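Local coordinates for protein 2,3-dihydroxybenzoate-AMP ligase (PDB 1MDB) that belongs to the ANL superfamily of AMP-binding enzymes and holds adenosine monophosphate and 2,3-dihydroxy-benzoic acid in this model, at residues R505-E510 and S530-A535; N19-G24 and Y207-K212; D263-I268 and M287-S292. All coordinates share one frame; numbering follows the deposited sequence.

Contact 1 of 3, residues R505-E510 and S530-A535; sequences RVEFVE and SEKLLA
E507 and K532 reach for each other from opposite sides of this surface contact, the carboxylate reaching out from strand 505-508 and the ammonium coming the other way from helix 522-534. The tight part is this charged centre. K532 NZ donates to E507 OE1 at 2.7 Å, in a salt bridge that comes down on the carboxylate from well above its plane, 62° out. The other oxygen is taken by R505, two residues earlier on the same strand. R505 NE lies 2.7 Å and R505 NH2 2.8 Å from E507 OE2, so the guanidinium grips a single oxygen side-on, with that oxygen in its own plane. The bond from NE uses the anti lone pair of OE2. One acidic group thus serves two bases, and its charge probably eases the proximity of R505 NH2 and K532 NZ, 5.5 Å apart. Long residues suit the gap, since the axes of the two short segments come no closer than 12.3 Å. K532 spans it with its chain extended beyond CG, and R505 runs out extended from CG to NE with CG anti to the backbone N (chi1 177°), whereas E507 is bent at chi2, which folds its carboxylate back beside the arginine. Packing is looser toward L533 and along the aliphatic part of K532. There L533 CD2 touches R505 NH1 obliquely at 3.5 Å, and K532 CD stays 4.2 Å from R505 NH2, while K532 itself is exposed to solvent. L533 also rests on M463 and P464 of strand 455-465. The backbone of 505-508 pairs with strand 469-478. The whole is a salt-bridge network tying an outermost strand of the three-stranded C-terminal sheet to the last helix of the chain.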
ATOM      1  N   ARG A 505      14.201  22.321  16.081  1.00 31.10           N
ATOM      2  CA  ARG A 505      14.594  22.922  14.818  1.00 30.37           C
ATOM      3  C   ARG A 505      13.519  22.824  13.740  1.00 29.00           C
ATOM      4  O   ARG A 505      12.788  21.837  13.666  1.00 29.29           O
ATOM      5  CB  ARG A 505      15.885  22.264  14.346  1.00 28.55           C
ATOM      6  CG  ARG A 505      16.379  22.736  12.999  1.00 31.22           C
ATOM      7  CD  ARG A 505      17.822  22.326  12.798  1.00 27.36           C
ATOM      8  NE  ARG A 505      18.286  22.658  11.461  1.00 30.77           N
ATOM      9  CZ  ARG A 505      19.567  22.762  11.121  1.00 31.09           C
ATOM     10  NH1 ARG A 505      20.510  22.567  12.028  1.00 31.24           N
ATOM     11  NH2 ARG A 505      19.902  23.047   9.869  1.00 30.51           N
ATOM     12  N   VAL A 506      13.436  23.852  12.903  1.00 29.02           N
ATOM     13  CA  VAL A 506      12.454  23.897  11.822  1.00 29.40           C
ATOM     14  C   VAL A 506      13.105  24.035  10.446  1.00 31.15           C
ATOM     15  O   VAL A 506      13.907  24.943  10.222  1.00 31.67           O
ATOM     16  CB  VAL A 506      11.483  25.077  12.013  1.00 29.94           C
ATOM     17  CG1 VAL A 506      10.541  25.174  10.822  1.00 27.51           C
ATOM     18  CG2 VAL A 506      10.694  24.898  13.311  1.00 26.29           C
ATOM     19  N   GLU A 507      12.759  23.132   9.530  1.00 29.08           N
ATOM     20  CA  GLU A 507      13.299  23.169   8.174  1.00 30.97           C
ATOM     21  C   GLU A 507      12.172  23.343   7.163  1.00 30.58           C
ATOM     22  O   GLU A 507      11.222  22.565   7.147  1.00 29.28           O
ATOM     23  CB  GLU A 507      14.053  21.876   7.851  1.00 30.54           C
ATOM     24  CG  GLU A 507      15.378  21.696   8.557  1.00 33.11           C
ATOM     25  CD  GLU A 507      16.414  22.721   8.148  1.00 35.48           C
ATOM     26  OE1 GLU A 507      16.429  23.118   6.970  1.00 38.56           O
ATOM     27  OE2 GLU A 507      17.230  23.115   9.002  1.00 38.43           O
ATOM     28  N   PHE A 508      12.268  24.370   6.329  1.00 30.41           N
ATOM     29  CA  PHE A 508      11.246  24.592   5.320  1.00 33.93           C
ATOM     30  C   PHE A 508      11.682  23.987   3.989  1.00 34.37           C
ATOM     31  O   PHE A 508      12.812  24.184   3.545  1.00 34.32           O
ATOM     32  CB  PHE A 508      10.958  26.083   5.168  1.00 34.78           C
ATOM     33  CG  PHE A 508      10.371  26.701   6.396  1.00 37.99           C
ATOM     34  CD1 PHE A 508      11.173  27.403   7.288  1.00 39.64           C
ATOM     35  CD2 PHE A 508       9.020  26.525   6.697  1.00 38.22           C
ATOM     36  CE1 PHE A 508      10.641  27.918   8.467  1.00 40.27           C
ATOM     37  CE2 PHE A 508       8.475  27.034   7.873  1.00 38.76           C
ATOM     38  CZ  PHE A 508       9.287  27.732   8.761  1.00 40.41           C
ATOM     39  N   VAL A 509      10.784  23.218   3.377  1.00 34.43           N
ATOM     40  CA  VAL A 509      11.054  22.573   2.096  1.00 31.73           C
ATOM     41  C   VAL A 509       9.805  22.670   1.238  1.00 33.96           C
ATOM     42  O   VAL A 509       8.718  22.960   1.744  1.00 33.89           O
ATOM     43  CB  VAL A 509      11.402  21.071   2.260  1.00 30.16           C
ATOM     44  CG1 VAL A 509      12.726  20.910   3.008  1.00 26.20           C
ATOM     45  CG2 VAL A 509      10.257  20.345   2.989  1.00 28.59           C
ATOM     46  N   GLU A 510       9.968  22.413  -0.056  1.00 34.19           N
ATOM     47  CA  GLU A 510       8.862  22.464  -0.999  1.00 35.36           C
ATOM     48  C   GLU A 510       8.127  21.133  -1.061  1.00 33.07           C
ATOM     49  O   GLU A 510       6.967  21.083  -1.460  1.00 32.86           O
ATOM     50  CB  GLU A 510       9.382  22.845  -2.384  1.00 39.70           C
ATOM     51  CG  GLU A 510       8.330  22.805  -3.467  1.00 47.74           C
ATOM     52  CD  GLU A 510       8.852  23.292  -4.804  1.00 51.54           C
ATOM     53  OE1 GLU A 510       9.903  22.785  -5.261  1.00 53.96           O
ATOM     54  OE2 GLU A 510       8.204  24.183  -5.398  1.00 54.63           O
ATOM     55  N   SER A 530      20.432  14.890   9.438  1.00 35.34           N
ATOM     56  CA  SER A 530      21.685  14.382   9.973  1.00 38.73           C
ATOM     57  C   SER A 530      22.857  14.877   9.126  1.00 41.64           C
ATOM     58  O   SER A 530      23.924  15.197   9.656  1.00 41.40           O
ATOM     59  CB  SER A 530      21.663  12.855   9.992  1.00 39.90           C
ATOM     60  OG  SER A 530      22.771  12.340  10.706  1.00 43.70           O
ATOM     61  N   GLU A 531      22.645  14.940   7.812  1.00 42.94           N
ATOM     62  CA  GLU A 531      23.667  15.398   6.872  1.00 44.54           C
ATOM     63  C   GLU A 531      23.932  16.891   7.037  1.00 43.87           C
ATOM     64  O   GLU A 531      25.076  17.327   6.979  1.00 41.26           O
ATOM     65  CB  GLU A 531      23.232  15.119   5.429  1.00 47.57           C
ATOM     66  CG  GLU A 531      23.268  13.648   5.025  1.00 52.03           C
ATOM     67  CD  GLU A 531      22.425  13.362   3.787  1.00 54.62           C
ATOM     68  OE1 GLU A 531      22.508  14.140   2.810  1.00 56.77           O
ATOM     69  OE2 GLU A 531      21.681  12.355   3.790  1.00 56.37           O
ATOM     70  N   LYS A 532      22.873  17.675   7.229  1.00 43.71           N
ATOM     71  CA  LYS A 532      23.044  19.109   7.408  1.00 45.32           C
ATOM     72  C   LYS A 532      23.875  19.365   8.659  1.00 45.82           C
ATOM     73  O   LYS A 532      24.803  20.171   8.638  1.00 46.93           O
ATOM     74  CB  LYS A 532      21.691  19.809   7.528  1.00 45.69           C
ATOM     75  CG  LYS A 532      20.898  19.832   6.240  1.00 45.64           C
ATOM     76  CD  LYS A 532      19.647  20.682   6.378  1.00 48.02           C
ATOM     77  CE  LYS A 532      18.887  20.753   5.059  1.00 50.34           C
ATOM     78  NZ  LYS A 532      17.597  21.502   5.177  1.00 52.77           N
ATOM     79  N   LEU A 533      23.552  18.668   9.742  1.00 46.17           N
ATOM     80  CA  LEU A 533      24.293  18.835  10.985  1.00 47.90           C
ATOM     81  C   LEU A 533      25.774  18.519  10.778  1.00 48.95           C
ATOM     82  O   LEU A 533      26.640  19.254  11.250  1.00 48.21           O
ATOM     83  CB  LEU A 533      23.713  17.942  12.085  1.00 46.53           C
ATOM     84  CG  LEU A 533      22.316  18.307  12.601  1.00 48.25           C
ATOM     85  CD1 LEU A 533      21.950  17.386  13.753  1.00 47.30           C
ATOM     86  CD2 LEU A 533      22.287  19.763  13.065  1.00 46.89           C
ATOM     87  N   LEU A 534      26.062  17.431  10.069  1.00 50.46           N
ATOM     88  CA  LEU A 534      27.445  17.045   9.799  1.00 52.68           C
ATOM     89  C   LEU A 534      28.156  18.124   8.996  1.00 53.38           C
ATOM     90  O   LEU A 534      29.352  18.359   9.184  1.00 53.63           O
ATOM     91  CB  LEU A 534      27.500  15.720   9.032  1.00 53.16           C
ATOM     92  CG  LEU A 534      27.372  14.446   9.870  1.00 54.51           C
ATOM     93  CD1 LEU A 534      27.382  13.225   8.965  1.00 54.87           C
ATOM     94  CD2 LEU A 534      28.522  14.377  10.864  1.00 54.33           C
ATOM     95  N   ALA A 535      27.416  18.774   8.101  1.00 53.73           N
ATOM     96  CA  ALA A 535      27.961  19.839   7.270  1.00 54.60           C
ATOM     97  C   ALA A 535      28.578  20.937   8.129  1.00 55.24           C
ATOM     98  O   ALA A 535      29.328  21.774   7.630  1.00 56.64           O
ATOM     99  CB  ALA A 535      26.868  20.423   6.387  1.00 55.21           C
TER

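Contact 2 of 3, residues N19-G24 and Y207-K212; sequences NGCWAG and YIYSLK
C21 and Y209 bring their backbones to within 6.0 Å, CA to CA, where the turn after helix 10-18 passes alongside helix 204-218. G20 precedes this point with a positive phi of 82°, a conformation in which a CB would jam against the carbonyl O of N19, so glycine fits the place where the chain leaves the helix. The main side-chain meeting is C21 over one face of the Y209 ring. C21 CB sits almost on the ring normal, 4.0 Å from the centroid, in a CH-pi contact; SG is set further out, over the phenol end, 3.8 Å from Y209 CZ. This is a cysteine sulfur-aromatic contact, suited to a small polarisable thiol. It ties the N-terminal loop between helices 10-18 and 27-38 to helix 204-218 of the AMP-binding region, with the Y209 side chain about 13 Å from the bound 2,3-dihydroxy-benzoic acid. Y209 CG stands anti to the backbone N (chi1 174°), which swings the ring from the helix toward the turn. At the base of the ring the carbonyl O of C21 comes close, 3.1 Å from Y209 CD1. Both residues are buried, and the phenol's polar end is satisfied by a hydrogen bond between Y209 OH and S358 OG. C21 also touches Y360, and Y209 touches P359. At the margin K212 NZ approaches G20 O only to 4.5 Å.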
ATOM      1  N   ASN A  19     -14.675 -22.506   8.864  1.00 61.09           N
ATOM      2  CA  ASN A  19     -15.575 -21.377   9.080  1.00 60.17           C
ATOM      3  C   ASN A  19     -15.796 -20.597   7.789  1.00 58.73           C
ATOM      4  O   ASN A  19     -16.462 -19.564   7.782  1.00 58.30           O
ATOM      5  CB  ASN A  19     -15.031 -20.444  10.169  1.00 62.13           C
ATOM      6  CG  ASN A  19     -13.651 -19.912   9.847  1.00 63.92           C
ATOM      7  OD1 ASN A  19     -13.400 -19.442   8.739  1.00 64.79           O
ATOM      8  ND2 ASN A  19     -12.749 -19.975  10.822  1.00 64.90           N
ATOM      9  N   GLY A  20     -15.222 -21.093   6.699  1.00 57.57           N
ATOM     10  CA  GLY A  20     -15.389 -20.445   5.410  1.00 56.67           C
ATOM     11  C   GLY A  20     -14.510 -19.247   5.078  1.00 54.85           C
ATOM     12  O   GLY A  20     -14.689 -18.636   4.023  1.00 54.90           O
ATOM     13  N   CYS A  21     -13.572 -18.894   5.953  1.00 53.08           N
ATOM     14  CA  CYS A  21     -12.697 -17.756   5.671  1.00 50.61           C
ATOM     15  C   CYS A  21     -11.939 -18.013   4.376  1.00 47.55           C
ATOM     16  O   CYS A  21     -11.843 -17.139   3.519  1.00 47.84           O
ATOM     17  CB  CYS A  21     -11.718 -17.524   6.827  1.00 50.88           C
ATOM     18  SG  CYS A  21     -12.489 -16.830   8.318  1.00 52.52           S
ATOM     19  N   TRP A  22     -11.407 -19.222   4.236  1.00 45.25           N
ATOM     20  CA  TRP A  22     -10.677 -19.601   3.036  1.00 43.72           C
ATOM     21  C   TRP A  22     -11.674 -20.302   2.113  1.00 43.06           C
ATOM     22  O   TRP A  22     -12.030 -21.460   2.327  1.00 42.82           O
ATOM     23  CB  TRP A  22      -9.503 -20.514   3.410  1.00 40.86           C
ATOM     24  CG  TRP A  22      -8.430 -19.808   4.214  1.00 41.50           C
ATOM     25  CD1 TRP A  22      -8.413 -18.485   4.586  1.00 40.63           C
ATOM     26  CD2 TRP A  22      -7.211 -20.376   4.712  1.00 40.89           C
ATOM     27  NE1 TRP A  22      -7.259 -18.202   5.277  1.00 39.46           N
ATOM     28  CE2 TRP A  22      -6.505 -19.342   5.370  1.00 40.41           C
ATOM     29  CE3 TRP A  22      -6.645 -21.659   4.667  1.00 41.37           C
ATOM     30  CZ2 TRP A  22      -5.262 -19.551   5.980  1.00 41.05           C
ATOM     31  CZ3 TRP A  22      -5.409 -21.868   5.277  1.00 41.94           C
ATOM     32  CH2 TRP A  22      -4.731 -20.816   5.923  1.00 41.80           C
ATOM     33  N   ALA A  23     -12.124 -19.576   1.092  1.00 42.97           N
ATOM     34  CA  ALA A  23     -13.125 -20.070   0.152  1.00 42.66           C
ATOM     35  C   ALA A  23     -12.749 -21.279  -0.693  1.00 42.40           C
ATOM     36  O   ALA A  23     -13.627 -21.966  -1.216  1.00 43.66           O
ATOM     37  CB  ALA A  23     -13.582 -18.933  -0.745  1.00 42.71           C
ATOM     38  N   GLY A  24     -11.458 -21.554  -0.832  1.00 41.41           N
ATOM     39  CA  GLY A  24     -11.052 -22.699  -1.627  1.00 39.12           C
ATOM     40  C   GLY A  24     -11.058 -22.427  -3.120  1.00 39.03           C
ATOM     41  O   GLY A  24     -11.025 -23.359  -3.922  1.00 37.52           O
ATOM     42  N   TYR A 207      -5.568 -14.356   0.609  1.00 31.37           N
ATOM     43  CA  TYR A 207      -5.707 -13.030  -0.006  1.00 30.35           C
ATOM     44  C   TYR A 207      -7.142 -12.767  -0.448  1.00 31.37           C
ATOM     45  O   TYR A 207      -7.692 -11.697  -0.195  1.00 30.19           O
ATOM     46  CB  TYR A 207      -4.782 -12.865  -1.213  1.00 31.29           C
ATOM     47  CG  TYR A 207      -4.367 -11.418  -1.459  1.00 30.46           C
ATOM     48  CD1 TYR A 207      -3.605 -10.729  -0.517  1.00 31.54           C
ATOM     49  CD2 TYR A 207      -4.718 -10.752  -2.629  1.00 30.91           C
ATOM     50  CE1 TYR A 207      -3.197  -9.416  -0.734  1.00 34.13           C
ATOM     51  CE2 TYR A 207      -4.313  -9.429  -2.858  1.00 32.28           C
ATOM     52  CZ  TYR A 207      -3.552  -8.771  -1.905  1.00 33.07           C
ATOM     53  OH  TYR A 207      -3.137  -7.473  -2.108  1.00 32.91           O
ATOM     54  N   ILE A 208      -7.754 -13.738  -1.114  1.00 31.11           N
ATOM     55  CA  ILE A 208      -9.122 -13.550  -1.559  1.00 31.48           C
ATOM     56  C   ILE A 208     -10.034 -13.279  -0.347  1.00 30.97           C
ATOM     57  O   ILE A 208     -10.989 -12.506  -0.433  1.00 29.53           O
ATOM     58  CB  ILE A 208      -9.587 -14.766  -2.402  1.00 31.56           C
ATOM     59  CG1 ILE A 208      -8.711 -14.845  -3.666  1.00 30.00           C
ATOM     60  CG2 ILE A 208     -11.060 -14.610  -2.785  1.00 29.04           C
ATOM     61  CD1 ILE A 208      -8.956 -16.047  -4.554  1.00 28.55           C
ATOM     62  N   TYR A 209      -9.723 -13.883   0.797  1.00 30.89           N
ATOM     63  CA  TYR A 209     -10.518 -13.612   1.994  1.00 30.61           C
ATOM     64  C   TYR A 209     -10.373 -12.129   2.356  1.00 31.13           C
ATOM     65  O   TYR A 209     -11.366 -11.454   2.656  1.00 31.71           O
ATOM     66  CB  TYR A 209     -10.058 -14.456   3.182  1.00 29.61           C
ATOM     67  CG  TYR A 209     -10.775 -14.088   4.460  1.00 33.92           C
ATOM     68  CD1 TYR A 209     -12.164 -14.209   4.557  1.00 34.15           C
ATOM     69  CD2 TYR A 209     -10.077 -13.578   5.559  1.00 32.79           C
ATOM     70  CE1 TYR A 209     -12.841 -13.829   5.714  1.00 36.77           C
ATOM     71  CE2 TYR A 209     -10.748 -13.196   6.728  1.00 35.91           C
ATOM     72  CZ  TYR A 209     -12.130 -13.323   6.795  1.00 37.30           C
ATOM     73  OH  TYR A 209     -12.807 -12.939   7.933  1.00 40.93           O
ATOM     74  N   SER A 210      -9.140 -11.618   2.331  1.00 30.30           N
ATOM     75  CA  SER A 210      -8.914 -10.205   2.644  1.00 29.64           C
ATOM     76  C   SER A 210      -9.715  -9.321   1.681  1.00 30.72           C
ATOM     77  O   SER A 210     -10.191  -8.250   2.064  1.00 28.87           O
ATOM     78  CB  SER A 210      -7.424  -9.850   2.552  1.00 30.69           C
ATOM     79  OG  SER A 210      -7.046  -9.528   1.221  1.00 30.52           O
ATOM     80  N   LEU A 211      -9.858  -9.764   0.429  1.00 30.17           N
ATOM     81  CA  LEU A 211     -10.624  -9.009  -0.561  1.00 30.93           C
ATOM     82  C   LEU A 211     -12.133  -9.038  -0.240  1.00 31.85           C
ATOM     83  O   LEU A 211     -12.821  -8.017  -0.339  1.00 32.18           O
ATOM     84  CB  LEU A 211     -10.377  -9.577  -1.968  1.00 30.51           C
ATOM     85  CG  LEU A 211      -8.951  -9.472  -2.529  1.00 33.21           C
ATOM     86  CD1 LEU A 211      -8.873 -10.170  -3.887  1.00 32.03           C
ATOM     87  CD2 LEU A 211      -8.555  -8.000  -2.664  1.00 28.80           C
ATOM     88  N   LYS A 212     -12.641 -10.205   0.149  1.00 33.26           N
ATOM     89  CA  LYS A 212     -14.056 -10.352   0.480  1.00 34.60           C
ATOM     90  C   LYS A 212     -14.444  -9.498   1.678  1.00 33.90           C
ATOM     91  O   LYS A 212     -15.516  -8.901   1.697  1.00 33.83           O
ATOM     92  CB  LYS A 212     -14.397 -11.814   0.786  1.00 37.19           C
ATOM     93  CG  LYS A 212     -15.897 -12.103   0.726  1.00 41.58           C
ATOM     94  CD  LYS A 212     -16.263 -13.441   1.361  1.00 44.96           C
ATOM     95  CE  LYS A 212     -16.215 -13.354   2.876  1.00 49.29           C
ATOM     96  NZ  LYS A 212     -16.614 -14.634   3.538  1.00 53.25           N
TER

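Contact 3 of 3, residues D263-I268 and M287-S292; sequences DAFPLI and MDAASS
F265 points its ring edge-on at the backbone of A289 and A290, and nearly all of the contact is made by that one side chain. The aromatic comes from helix 261-271 with CG anti to its own carbonyl carbon (chi1 -77°), and its outer atoms CE2 and CZ reach helix 280-292. F265 CE2 lies 3.7 Å from A290 N, which sits at the rim of the ring, in its plane. The methyl of A289 points toward the phenylalanine and meets the same corner, with CB 3.9 Å from F265 CE2. A290 is turned differently, and its CB stays 4.3 Å from F265 CZ. Alanines suit this place because their short side chains let the ring edge come up to the main chain itself; accordingly the CA atoms of F265 and A290 are 8.6 Å apart. The two helices flank strand 275-278 in sequence within the AMP-binding region, and A264 and I268 of the first also touch L227 of the sheet strand 225-228. W286, one turn before A290, meets the F265 ring edge-to-face, and R293 and D295, in the loop that follows, also touch F265. P266 comes next in the sequence; lacking an N-H, it cannot bond to the preceding turn, and the helix is kinked there. S292 N and S292 OG both donate to A289 O, at 2.9 and 3.2 Å, which satisfies this carbonyl beside the aromatic contact. Since the carbons of one ring meet two methyls and a stretch of main chain, cohesion between these segments rests on dispersion and close fit, with neither charge nor hydrogen bonding between them.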
ATOM      1  N   ASP A 263      -4.700  15.054 -13.124  1.00 32.71           N
ATOM      2  CA  ASP A 263      -5.099  13.848 -13.832  1.00 33.83           C
ATOM      3  C   ASP A 263      -6.352  13.196 -13.260  1.00 32.80           C
ATOM      4  O   ASP A 263      -7.243  12.801 -14.005  1.00 31.87           O
ATOM      5  CB  ASP A 263      -3.961  12.822 -13.837  1.00 36.32           C
ATOM      6  CG  ASP A 263      -2.852  13.185 -14.804  1.00 38.39           C
ATOM      7  OD1 ASP A 263      -3.174  13.698 -15.898  1.00 38.34           O
ATOM      8  OD2 ASP A 263      -1.666  12.946 -14.480  1.00 37.71           O
ATOM      9  N   ALA A 264      -6.417  13.100 -11.933  1.00 32.44           N
ATOM     10  CA  ALA A 264      -7.529  12.461 -11.233  1.00 30.71           C
ATOM     11  C   ALA A 264      -8.882  13.180 -11.224  1.00 30.99           C
ATOM     12  O   ALA A 264      -9.919  12.541 -11.401  1.00 30.17           O
ATOM     13  CB  ALA A 264      -7.112  12.156  -9.795  1.00 31.45           C
ATOM     14  N   PHE A 265      -8.882  14.489 -10.994  1.00 29.98           N
ATOM     15  CA  PHE A 265     -10.139  15.234 -10.941  1.00 31.68           C
ATOM     16  C   PHE A 265     -10.998  15.087 -12.198  1.00 30.95           C
ATOM     17  O   PHE A 265     -12.163  14.712 -12.105  1.00 31.25           O
ATOM     18  CB  PHE A 265      -9.863  16.712 -10.627  1.00 29.57           C
ATOM     19  CG  PHE A 265      -9.553  16.972  -9.169  1.00 31.87           C
ATOM     20  CD1 PHE A 265      -9.094  15.944  -8.346  1.00 29.25           C
ATOM     21  CD2 PHE A 265      -9.690  18.248  -8.629  1.00 29.87           C
ATOM     22  CE1 PHE A 265      -8.773  16.176  -7.010  1.00 29.46           C
ATOM     23  CE2 PHE A 265      -9.370  18.496  -7.288  1.00 33.76           C
ATOM     24  CZ  PHE A 265      -8.908  17.456  -6.478  1.00 31.66           C
ATOM     25  N   PRO A 266     -10.438  15.368 -13.386  1.00 31.58           N
ATOM     26  CA  PRO A 266     -11.249  15.227 -14.602  1.00 32.96           C
ATOM     27  C   PRO A 266     -11.830  13.816 -14.684  1.00 33.46           C
ATOM     28  O   PRO A 266     -12.988  13.624 -15.048  1.00 36.51           O
ATOM     29  CB  PRO A 266     -10.247  15.503 -15.720  1.00 32.91           C
ATOM     30  CG  PRO A 266      -9.282  16.456 -15.081  1.00 33.04           C
ATOM     31  CD  PRO A 266      -9.086  15.854 -13.709  1.00 30.87           C
ATOM     32  N   LEU A 267     -11.016  12.831 -14.321  1.00 33.66           N
ATOM     33  CA  LEU A 267     -11.423  11.429 -14.342  1.00 33.18           C
ATOM     34  C   LEU A 267     -12.573  11.170 -13.372  1.00 32.98           C
ATOM     35  O   LEU A 267     -13.467  10.378 -13.644  1.00 31.83           O
ATOM     36  CB  LEU A 267     -10.226  10.541 -13.975  1.00 32.86           C
ATOM     37  CG  LEU A 267      -9.516   9.675 -15.023  1.00 34.01           C
ATOM     38  CD1 LEU A 267      -9.961  10.017 -16.439  1.00 33.42           C
ATOM     39  CD2 LEU A 267      -8.021   9.843 -14.846  1.00 31.83           C
ATOM     40  N   ILE A 268     -12.543  11.834 -12.226  1.00 33.84           N
ATOM     41  CA  ILE A 268     -13.595  11.647 -11.241  1.00 34.21           C
ATOM     42  C   ILE A 268     -14.915  12.201 -11.777  1.00 34.49           C
ATOM     43  O   ILE A 268     -15.965  11.569 -11.645  1.00 31.66           O
ATOM     44  CB  ILE A 268     -13.221  12.332  -9.909  1.00 34.32           C
ATOM     45  CG1 ILE A 268     -11.981  11.649  -9.326  1.00 33.50           C
ATOM     46  CG2 ILE A 268     -14.388  12.256  -8.933  1.00 34.46           C
ATOM     47  CD1 ILE A 268     -11.486  12.238  -8.024  1.00 33.73           C
ATOM     48  N   MET A 287      -6.814  18.266  -1.128  1.00 32.94           N
ATOM     49  CA  MET A 287      -7.646  19.229  -0.429  1.00 36.37           C
ATOM     50  C   MET A 287      -7.349  20.645  -0.910  1.00 35.99           C
ATOM     51  O   MET A 287      -8.274  21.424  -1.118  1.00 36.78           O
ATOM     52  CB  MET A 287      -7.465  19.110   1.089  1.00 38.84           C
ATOM     53  CG  MET A 287      -7.924  17.759   1.635  1.00 42.15           C
ATOM     54  SD  MET A 287      -8.223  17.743   3.420  1.00 46.19           S
ATOM     55  CE  MET A 287      -9.971  17.959   3.444  1.00 48.18           C
ATOM     56  N   ASP A 288      -6.076  20.982  -1.108  1.00 36.91           N
ATOM     57  CA  ASP A 288      -5.749  22.321  -1.607  1.00 38.96           C
ATOM     58  C   ASP A 288      -6.364  22.481  -2.989  1.00 39.62           C
ATOM     59  O   ASP A 288      -7.044  23.466  -3.279  1.00 39.57           O
ATOM     60  CB  ASP A 288      -4.236  22.535  -1.750  1.00 40.72           C
ATOM     61  CG  ASP A 288      -3.539  22.721  -0.422  1.00 44.62           C
ATOM     62  OD1 ASP A 288      -2.329  23.028  -0.437  1.00 44.55           O
ATOM     63  OD2 ASP A 288      -4.188  22.559   0.633  1.00 46.17           O
ATOM     64  N   ALA A 289      -6.115  21.495  -3.840  1.00 40.16           N
ATOM     65  CA  ALA A 289      -6.613  21.521  -5.204  1.00 40.60           C
ATOM     66  C   ALA A 289      -8.134  21.613  -5.265  1.00 41.23           C
ATOM     67  O   ALA A 289      -8.676  22.394  -6.041  1.00 40.95           O
ATOM     68  CB  ALA A 289      -6.129  20.287  -5.952  1.00 39.19           C
ATOM     69  N   ALA A 290      -8.820  20.832  -4.437  1.00 41.74           N
ATOM     70  CA  ALA A 290     -10.279  20.834  -4.447  1.00 44.50           C
ATOM     71  C   ALA A 290     -10.881  22.206  -4.160  1.00 47.92           C
ATOM     72  O   ALA A 290     -12.060  22.447  -4.431  1.00 47.62           O
ATOM     73  CB  ALA A 290     -10.808  19.811  -3.450  1.00 41.73           C
ATOM     74  N   SER A 291     -10.070  23.108  -3.615  1.00 50.89           N
ATOM     75  CA  SER A 291     -10.541  24.446  -3.291  1.00 53.24           C
ATOM     76  C   SER A 291     -10.202  25.452  -4.386  1.00 55.31           C
ATOM     77  O   SER A 291     -10.750  26.549  -4.417  1.00 57.01           O
ATOM     78  CB  SER A 291      -9.941  24.898  -1.955  1.00 53.22           C
ATOM     79  OG  SER A 291     -10.239  23.967  -0.920  1.00 53.55           O
ATOM     80  N   SER A 292      -9.306  25.083  -5.290  1.00 57.31           N
ATOM     81  CA  SER A 292      -8.926  25.985  -6.371  1.00 59.21           C
ATOM     82  C   SER A 292      -9.399  25.472  -7.730  1.00 60.09           C
ATOM     83  O   SER A 292      -9.470  26.230  -8.698  1.00 61.11           O
ATOM     84  CB  SER A 292      -7.411  26.161  -6.395  1.00 59.57           C
ATOM     85  OG  SER A 292      -6.773  24.937  -6.703  1.00 61.42           O
TER

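How the contacts relate
Along the chain the three contacts come in series: contact 2 closes first, contact 3 follows and contact 1 is last. Contacts 2 and 3 involve the large AMP-binding portion, where contact 2 joins an N-terminal turn to helix 204-218, and contact 3 pairs helices 261-271 and 280-292, which are connected through strand 275-278 of the nine-stranded sheet. Contact 1 belongs to the C-terminal region with its three-stranded sheet. Contacts 1 and 2 lie on opposite sides of the chain's centre, their centres 47 Å apart. Contact 3 is nearer contact 1, about 10 Å between nearest atoms, and D288 forms a salt bridge to R479, linking helix 280-292 to the C-terminal part.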